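PDB 5D2E: MlnE from Bacillus amyloliquefaciens subsp. plantarum, which probably reduces beta-keto groups of polyketide intermediates with NADPH, through the B-type ketoreductase at the N-terminal end of this macrolactin assembly-line protein. Local coordinates for residues 146-149 against 150-154. Numbering follows the deposited sequence.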
# COMPACT_ATOMS: atom_id res chain seq x y z
N LYS A 146 -15.06 -4.71 -6.33
CA LYS A 146 -15.53 -3.55 -7.13
C LYS A 146 -14.58 -2.40 -7.03
O LYS A 146 -14.29 -1.76 -8.08
CB LYS A 146 -16.92 -3.10 -6.73
CG LYS A 146 -17.92 -4.20 -7.01
CD LYS A 146 -19.38 -3.80 -6.85
CE LYS A 146 -20.24 -4.97 -7.39
NZ LYS A 146 -21.53 -5.17 -6.68
N GLN A 147 -14.06 -2.13 -5.81
CA GLN A 147 -13.12 -1.00 -5.66
C GLN A 147 -11.83 -1.26 -6.47
O GLN A 147 -11.32 -0.38 -7.15
CB GLN A 147 -12.81 -0.70 -4.22
CG GLN A 147 -14.01 -0.14 -3.41
CD GLN A 147 -13.53 0.61 -2.20
OE1 GLN A 147 -12.53 0.20 -1.56
NE2 GLN A 147 -14.13 1.74 -1.93
N LEU A 148 -11.34 -2.50 -6.44
CA LEU A 148 -10.11 -2.84 -7.17
C LEU A 148 -10.36 -2.71 -8.67
O LEU A 148 -9.51 -2.16 -9.41
CB LEU A 148 -9.65 -4.23 -6.80
CG LEU A 148 -9.09 -4.38 -5.38
CD1 LEU A 148 -9.12 -5.85 -4.97
CD2 LEU A 148 -7.67 -3.84 -5.35
N ASN A 149 -11.53 -3.14 -9.13
CA ASN A 149 -11.83 -2.92 -10.57
C ASN A 149 -11.91 -1.47 -11.01
O ASN A 149 -11.49 -1.14 -12.12
CB ASN A 149 -13.07 -3.68 -10.99
CG ASN A 149 -12.79 -5.13 -11.09
OD1 ASN A 149 -11.63 -5.55 -11.22
ND2 ASN A 149 -13.81 -5.94 -10.98
N LYS A 150 -12.40 -0.60 -10.13
CA LYS A 150 -12.47 0.82 -10.41
C LYS A 150 -11.15 1.52 -10.33
O LYS A 150 -11.04 2.64 -10.79
CB LYS A 150 -13.46 1.46 -9.44
CG LYS A 150 -14.96 1.11 -9.71
CD LYS A 150 -15.79 1.64 -8.52
CE LYS A 150 -17.27 1.91 -8.70
NZ LYS A 150 -17.98 0.70 -9.12
N SER A 151 -10.12 0.88 -9.77
CA SER A 151 -8.92 1.60 -9.46
C SER A 151 -7.72 0.84 -10.05
O SER A 151 -7.38 1.03 -11.21
CB SER A 151 -8.77 1.84 -7.95
OG SER A 151 -8.87 0.63 -7.16
N LEU A 152 -7.13 -0.06 -9.29
CA LEU A 152 -5.95 -0.83 -9.73
C LEU A 152 -6.12 -1.52 -11.06
O LEU A 152 -5.29 -1.33 -11.97
CB LEU A 152 -5.59 -1.88 -8.65
CG LEU A 152 -4.48 -2.90 -9.01
CD1 LEU A 152 -3.16 -2.17 -9.14
CD2 LEU A 152 -4.50 -4.04 -7.99
N TYR A 153 -7.19 -2.28 -11.23
CA TYR A 153 -7.30 -3.02 -12.45
C TYR A 153 -7.62 -2.15 -13.68
O TYR A 153 -7.06 -2.36 -14.75
CB TYR A 153 -8.23 -4.22 -12.33
CG TYR A 153 -7.66 -5.32 -11.42
CD1 TYR A 153 -6.53 -6.03 -11.78
CD2 TYR A 153 -8.27 -5.66 -10.24
CE1 TYR A 153 -6.01 -7.04 -10.94
CE2 TYR A 153 -7.76 -6.66 -9.40
CZ TYR A 153 -6.65 -7.35 -9.76
OH TYR A 153 -6.18 -8.31 -8.91
N SER A 154 -8.47 -1.16 -13.51
CA SER A 154 -8.80 -0.28 -14.60
C SER A 154 -7.53 0.45 -15.04
O SER A 154 -7.22 0.61 -16.22
CB SER A 154 -9.84 0.78 -14.14
OG SER A 154 -9.92 1.75 -15.21
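Y153 leans back over the preceding turn of its own helix. Its CB lies 3.8 Å from N149 OD1. CG, anti to the carbonyl carbon and beside the backbone N (chi1 -69°), stays 4.0 Å from that OD1. CD2 comes closer to N149 OD1, at 3.5 Å, and lies 3.8 Å from L148 O; the amide and ring planes are 59° apart. One atom further out, CE2 reaches L148 CB at 4.0 Å, while L152 CD2 sits above the ring centre on one face.

The approach goes with a wider, pi-type turn at 150-153. Y153 N bonds L148 O at 3.0 Å, five residues back and nearly straight (167°), and S151 N reaches that carbonyl oxygen from the opposite face of its plane, so two amides grip one acceptor. The hydroxyl of S151 donates to Q147 O, 2.7 Å from OG, above the carbonyl plane. Across the widened turn, L148 and L152 lie side by side, CD2 to CD2 4.1 Å.

Helix 141-164 connects parallel neighbouring strands 127-133 and 171-180 in the Rossmann-like part that carries no bound NADP, probably the structural subdomain of the ketoreductase. L148 and L152 pack on F423 of helix 419-437, Q147 and K150 on helix 186-201, and Y153 on I377, E378 and I381 of helix 374-381, whose K374 makes a cation-pi contact with it; S154 OG hydrogen-bonds Y111 OH of helix 108-120 and H130 NE2 of strand 127-133.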